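Local atomic coordinates of DUF3863 domain-containing protein (Parabacteroides distasonis, PDB entry 3LM3), a protein that is of unknown function but is probably a carbohydrate-active enzyme, a putative glycoside hydrolase or deacetylase. Residues H259-D271 and M305-T317. Sequence-based numbering, arbitrary orientation. Where two conformers were deposited one is given.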
loop_
_atom_site.group_PDB
_atom_site.type_symbol
_atom_site.label_atom_id
_atom_site.label_comp_id
_atom_site.label_asym_id
_atom_site.label_seq_id
_atom_site.Cartn_x
_atom_site.Cartn_y
_atom_site.Cartn_z
ATOM N N HIS A 259 -0.141 -17.736 -7.900
ATOM C CA HIS A 259 1.251 -17.370 -8.034
ATOM C C HIS A 259 1.529 -16.619 -9.340
ATOM O O HIS A 259 2.255 -15.640 -9.354
ATOM C CB HIS A 259 2.115 -18.614 -7.963
ATOM C CG HIS A 259 3.569 -18.333 -8.002
ATOM N ND1 HIS A 259 4.211 -17.624 -7.007
ATOM C CD2 HIS A 259 4.497 -18.619 -8.943
ATOM C CE1 HIS A 259 5.494 -17.515 -7.333
ATOM N NE2 HIS A 259 5.696 -18.116 -8.495
ATOM N N ARG A 260 0.922 -17.094 -10.429
ATOM C CA ARG A 260 1.141 -16.483 -11.722
ATOM C C ARG A 260 0.661 -15.023 -11.723
ATOM O O ARG A 260 1.310 -14.149 -12.310
ATOM C CB ARG A 260 0.430 -17.264 -12.825
ATOM C CG ARG A 260 1.118 -18.562 -13.192
ATOM C CD ARG A 260 0.323 -19.275 -14.266
ATOM N NE ARG A 260 1.012 -20.435 -14.841
ATOM C CZ ARG A 260 1.005 -21.660 -14.340
ATOM N NH1 ARG A 260 0.327 -21.959 -13.227
ATOM N NH2 ARG A 260 1.681 -22.605 -14.993
ATOM N N GLU A 261 -0.469 -14.742 -11.074
ATOM C CA GLU A 261 -0.972 -13.364 -11.018
ATOM C C GLU A 261 -0.063 -12.475 -10.155
ATOM O O GLU A 261 0.184 -11.323 -10.488
ATOM C CB GLU A 261 -2.404 -13.354 -10.528
ATOM C CG GLU A 261 -2.995 -11.977 -10.302
ATOM C CD GLU A 261 -3.027 -11.057 -11.494
ATOM O OE1 GLU A 261 -2.943 -11.514 -12.655
ATOM O OE2 GLU A 261 -3.183 -9.831 -11.224
ATOM N N VAL A 262 0.452 -13.027 -9.053
ATOM C CA VAL A 262 1.395 -12.281 -8.197
ATOM C C VAL A 262 2.680 -11.957 -8.965
ATOM O O VAL A 262 3.137 -10.810 -8.931
ATOM C CB VAL A 262 1.689 -13.052 -6.905
ATOM C CG1 VAL A 262 2.719 -12.325 -6.067
ATOM C CG2 VAL A 262 0.389 -13.199 -6.096
HETATM N N MSE A 263 3.217 -12.929 -9.700
HETATM C CA MSE A 263 4.417 -12.664 -10.515
HETATM C C MSE A 263 4.146 -11.621 -11.577
HETATM O O MSE A 263 4.976 -10.728 -11.805
HETATM C CB MSE A 263 4.946 -13.945 -11.156
HETATM C CG MSE A 263 5.430 -14.998 -10.136
HETATM SE SE MSE A 263 6.962 -14.501 -9.046
HETATM C CE MSE A 263 5.982 -13.919 -7.467
ATOM N N HIS A 264 2.995 -11.720 -12.249
ATOM C CA HIS A 264 2.618 -10.755 -13.271
ATOM C C HIS A 264 2.570 -9.337 -12.696
ATOM O O HIS A 264 3.066 -8.375 -13.291
ATOM C CB HIS A 264 1.245 -11.112 -13.847
ATOM C CG HIS A 264 0.675 -10.055 -14.736
ATOM N ND1 HIS A 264 1.012 -9.963 -16.065
ATOM C CD2 HIS A 264 -0.173 -9.025 -14.479
ATOM C CE1 HIS A 264 0.375 -8.935 -16.599
ATOM N NE2 HIS A 264 -0.326 -8.332 -15.652
ATOM N N THR A 265 1.938 -9.212 -11.529
ATOM C CA THR A 265 1.807 -7.911 -10.897
ATOM C C THR A 265 3.165 -7.374 -10.500
ATOM O O THR A 265 3.457 -6.177 -10.727
ATOM C CB THR A 265 0.845 -7.971 -9.720
ATOM O OG1 THR A 265 -0.451 -8.426 -10.173
ATOM C CG2 THR A 265 0.693 -6.614 -9.065
ATOM N N GLU A 266 4.025 -8.235 -9.958
ATOM C CA GLU A 266 5.386 -7.775 -9.658
ATOM C C GLU A 266 6.137 -7.335 -10.891
ATOM O O GLU A 266 6.917 -6.382 -10.848
ATOM C CB GLU A 266 6.190 -8.816 -8.895
ATOM C CG GLU A 266 5.629 -9.091 -7.544
ATOM C CD GLU A 266 6.552 -9.908 -6.695
ATOM O OE1 GLU A 266 7.194 -10.872 -7.222
ATOM O OE2 GLU A 266 6.658 -9.624 -5.494
ATOM N N ALA A 267 5.908 -8.015 -12.023
ATOM C CA ALA A 267 6.626 -7.691 -13.255
ATOM C C ALA A 267 6.286 -6.287 -13.792
ATOM O O ALA A 267 7.106 -5.679 -14.471
ATOM C CB ALA A 267 6.380 -8.747 -14.325
ATOM N N ILE A 268 5.112 -5.758 -13.454
ATOM C CA ILE A 268 4.792 -4.374 -13.785
ATOM C C ILE A 268 5.887 -3.436 -13.271
ATOM O O ILE A 268 6.275 -2.444 -13.917
ATOM C CB ILE A 268 3.444 -3.947 -13.161
ATOM C CG1 ILE A 268 2.307 -4.827 -13.670
ATOM C CG2 ILE A 268 3.129 -2.437 -13.378
ATOM C CD1 ILE A 268 0.955 -4.585 -12.901
ATOM N N HIS A 269 6.399 -3.772 -12.090
ATOM C CA HIS A 269 7.392 -2.986 -11.372
ATOM C C HIS A 269 8.821 -3.395 -11.641
ATOM O O HIS A 269 9.708 -2.549 -11.748
ATOM C CB HIS A 269 7.064 -3.083 -9.885
ATOM C CG HIS A 269 5.725 -2.523 -9.598
ATOM N ND1 HIS A 269 5.535 -1.167 -9.433
ATOM C CD2 HIS A 269 4.494 -3.073 -9.676
ATOM C CE1 HIS A 269 4.245 -0.919 -9.355
ATOM N NE2 HIS A 269 3.587 -2.061 -9.501
ATOM N N PHE A 270 9.049 -4.693 -11.704
ATOM C CA PHE A 270 10.419 -5.218 -11.759
ATOM C C PHE A 270 10.950 -5.444 -13.172
ATOM O O PHE A 270 12.157 -5.617 -13.336
ATOM C CB PHE A 270 10.492 -6.502 -10.938
ATOM C CG PHE A 270 10.304 -6.323 -9.435
ATOM C CD1 PHE A 270 10.342 -5.072 -8.827
ATOM C CD2 PHE A 270 10.171 -7.446 -8.621
ATOM C CE1 PHE A 270 10.215 -4.948 -7.447
ATOM C CE2 PHE A 270 10.036 -7.317 -7.236
ATOM C CZ PHE A 270 10.071 -6.058 -6.665
ATOM N N ASP A 271 10.075 -5.396 -14.178
ATOM C CA ASP A 271 10.501 -5.400 -15.583
ATOM C C ASP A 271 10.385 -3.967 -16.121
ATOM O O ASP A 271 11.311 -3.152 -15.933
ATOM C CB ASP A 271 9.683 -6.435 -16.367
ATOM C CG ASP A 271 10.103 -7.881 -16.067
ATOM O OD1 ASP A 271 11.237 -8.118 -15.585
ATOM O OD2 ASP A 271 9.253 -8.781 -16.360
HETATM N N MSE A 305 6.479 -19.676 -1.877
HETATM C CA MSE A 305 6.374 -19.604 -3.313
HETATM C C MSE A 305 6.609 -18.160 -3.805
HETATM O O MSE A 305 7.358 -17.903 -4.763
HETATM C CB MSE A 305 4.986 -20.090 -3.720
HETATM C CG MSE A 305 4.907 -20.544 -5.107
HETATM SE SE MSE A 305 3.179 -21.288 -5.499
HETATM C CE MSE A 305 3.549 -23.129 -4.963
ATOM N N TRP A 306 5.950 -17.222 -3.124
ATOM C CA TRP A 306 6.055 -15.830 -3.448
ATOM C C TRP A 306 7.507 -15.358 -3.375
ATOM O O TRP A 306 8.046 -14.771 -4.332
ATOM C CB TRP A 306 5.166 -15.008 -2.500
ATOM C CG TRP A 306 5.340 -13.504 -2.686
ATOM C CD1 TRP A 306 5.460 -12.796 -3.872
ATOM C CD2 TRP A 306 5.395 -12.538 -1.639
ATOM N NE1 TRP A 306 5.591 -11.467 -3.607
ATOM C CE2 TRP A 306 5.577 -11.270 -2.242
ATOM C CE3 TRP A 306 5.349 -12.630 -0.242
ATOM C CZ2 TRP A 306 5.671 -10.098 -1.496
ATOM C CZ3 TRP A 306 5.452 -11.460 0.490
ATOM C CH2 TRP A 306 5.641 -10.221 -0.133
ATOM N N VAL A 307 8.158 -15.595 -2.242
ATOM C CA VAL A 307 9.537 -15.121 -2.059
ATOM C C VAL A 307 10.479 -15.836 -3.005
ATOM O O VAL A 307 11.275 -15.194 -3.692
ATOM C CB VAL A 307 9.951 -15.307 -0.595
ATOM C CG1 VAL A 307 11.470 -15.040 -0.389
ATOM C CG2 VAL A 307 9.094 -14.401 0.321
ATOM N N THR A 308 10.392 -17.157 -3.069
ATOM C CA THR A 308 11.277 -17.930 -3.925
ATOM C C THR A 308 11.105 -17.567 -5.395
ATOM O O THR A 308 12.078 -17.441 -6.127
ATOM C CB THR A 308 11.025 -19.432 -3.768
ATOM O OG1 THR A 308 11.384 -19.836 -2.436
ATOM C CG2 THR A 308 11.848 -20.219 -4.786
ATOM N N GLY A 309 9.862 -17.377 -5.827
ATOM C CA GLY A 309 9.598 -17.053 -7.209
ATOM C C GLY A 309 10.112 -15.668 -7.600
ATOM O O GLY A 309 10.627 -15.439 -8.689
ATOM N N THR A 310 9.973 -14.726 -6.664
ATOM C CA THR A 310 10.511 -13.387 -6.848
ATOM C C THR A 310 12.028 -13.432 -6.972
ATOM O O THR A 310 12.587 -12.824 -7.871
ATOM C CB THR A 310 10.071 -12.481 -5.685
ATOM O OG1 THR A 310 8.636 -12.454 -5.596
ATOM C CG2 THR A 310 10.566 -11.054 -5.880
ATOM N N LYS A 311 12.694 -14.131 -6.061
ATOM C CA LYS A 311 14.165 -14.212 -6.087
ATOM C C LYS A 311 14.679 -14.982 -7.305
ATOM O O LYS A 311 15.766 -14.701 -7.815
ATOM C CB LYS A 311 14.700 -14.822 -4.790
ATOM C CG LYS A 311 14.484 -14.003 -3.541
ATOM C CD LYS A 311 15.233 -12.680 -3.478
ATOM C CE LYS A 311 16.685 -12.828 -3.197
ATOM N NZ LYS A 311 17.264 -11.477 -2.892
ATOM N N GLU A 312 13.931 -15.965 -7.771
ATOM C CA GLU A 312 14.360 -16.718 -8.938
ATOM C C GLU A 312 14.396 -15.831 -10.177
ATOM O O GLU A 312 15.373 -15.850 -10.945
ATOM C CB GLU A 312 13.439 -17.902 -9.176
ATOM C CG GLU A 312 13.768 -18.739 -10.394
ATOM C CD GLU A 312 12.863 -19.949 -10.480
ATOM O OE1 GLU A 312 13.045 -20.876 -9.660
ATOM O OE2 GLU A 312 11.956 -19.954 -11.341
ATOM N N ARG A 313 13.359 -15.018 -10.357
ATOM C CA ARG A 313 13.231 -14.206 -11.557
ATOM C C ARG A 313 14.025 -12.907 -11.485
ATOM O O ARG A 313 14.544 -12.443 -12.498
ATOM C CB ARG A 313 11.756 -13.956 -11.816
ATOM C CG ARG A 313 11.466 -13.194 -13.067
ATOM C CD ARG A 313 10.018 -13.339 -13.438
ATOM N NE ARG A 313 9.630 -12.445 -14.513
ATOM C CZ ARG A 313 8.379 -12.294 -14.957
ATOM N NH1 ARG A 313 7.393 -13.047 -14.468
ATOM N NH2 ARG A 313 8.106 -11.380 -15.888
ATOM N N TRP A 314 14.105 -12.332 -10.285
ATOM C CA TRP A 314 14.768 -11.058 -10.031
ATOM C C TRP A 314 15.716 -11.242 -8.842
ATOM O O TRP A 314 15.401 -10.894 -7.708
ATOM C CB TRP A 314 13.731 -9.954 -9.757
ATOM C CG TRP A 314 12.764 -9.706 -10.898
ATOM C CD1 TRP A 314 13.011 -9.066 -12.091
ATOM C CD2 TRP A 314 11.385 -10.100 -10.936
ATOM N NE1 TRP A 314 11.870 -9.045 -12.862
ATOM C CE2 TRP A 314 10.859 -9.662 -12.171
ATOM C CE3 TRP A 314 10.529 -10.764 -10.036
ATOM C CZ2 TRP A 314 9.511 -9.866 -12.520
ATOM C CZ3 TRP A 314 9.205 -10.972 -10.392
ATOM C CH2 TRP A 314 8.706 -10.507 -11.621
ATOM N N PRO A 315 16.877 -11.865 -9.086
ATOM C CA PRO A 315 17.717 -12.333 -7.980
ATOM C C PRO A 315 18.308 -11.280 -7.084
ATOM O O PRO A 315 18.635 -11.595 -5.932
ATOM C CB PRO A 315 18.820 -13.148 -8.671
ATOM C CG PRO A 315 18.613 -13.017 -10.085
ATOM C CD PRO A 315 17.303 -12.410 -10.384
ATOM N N ASP A 316 18.393 -10.036 -7.560
ATOM C CA ASP A 316 18.962 -8.989 -6.714
ATOM C C ASP A 316 17.893 -8.188 -5.957
ATOM O O ASP A 316 18.219 -7.177 -5.335
ATOM C CB ASP A 316 19.895 -8.076 -7.518
ATOM C CG ASP A 316 21.158 -8.807 -8.030
ATOM O OD1 ASP A 316 21.649 -9.757 -7.361
ATOM O OD2 ASP A 316 21.680 -8.411 -9.102
ATOM N N THR A 317 16.640 -8.629 -6.009
ATOM C CA THR A 317 15.581 -7.962 -5.249
ATOM C C THR A 317 15.914 -7.924 -3.773
ATOM O O THR A 317 16.322 -8.929 -3.192
ATOM C CB THR A 317 14.233 -8.680 -5.412
ATOM O OG1 THR A 317 13.905 -8.756 -6.809
ATOM C CG2 THR A 317 13.087 -7.988 -4.663
HETATM O O HOH W 1 11.618 -10.878 -15.877
#
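F270 CB lies over one face of W314, the first residue after helix 296-313, 3.5 Å from the centroid of the five-membered ring, while R313 CG covers the opposite face. The F270 ring turns its edge to the W314 six-membered ring in a T-shaped pair, centroids 5.2 Å apart and planes at 75°. In the indole plane, W314 NE1 donates to D271 OD1 (2.9 Å, 166° at the hydrogen), though it meets that oxygen from above the carboxylate plane. The other oxygen, D271 OD2, forms a salt bridge with R313 NH2 at 2.9 Å, and water 1 links D271 OD1 to R313 NE. R313 gets there with CG anti to its backbone N and an extended chain.

The two helices flank strand 280-287 in a beta/alpha domain: helix 255-277 leads into that strand and helix 296-313 into strand 318-320, both strands parallel to 21-29. The axes of 259-271 and 305-313 cross at -45°, 10.4 Å apart at closest approach.

Deeper in, E266 offers OE2 to W306 NE1 (2.8 Å), again from above the carboxylate plane; E266 OE1 lies 2.7 Å from T310 OG1. M263, bent at chi2 and chi3, brings SE against the G309 backbone and CE to the W306 edge. At the far end, in the conformer given, M305 CG lies over one face of H259, whose ND1 is hydrogen-bonded to Y250.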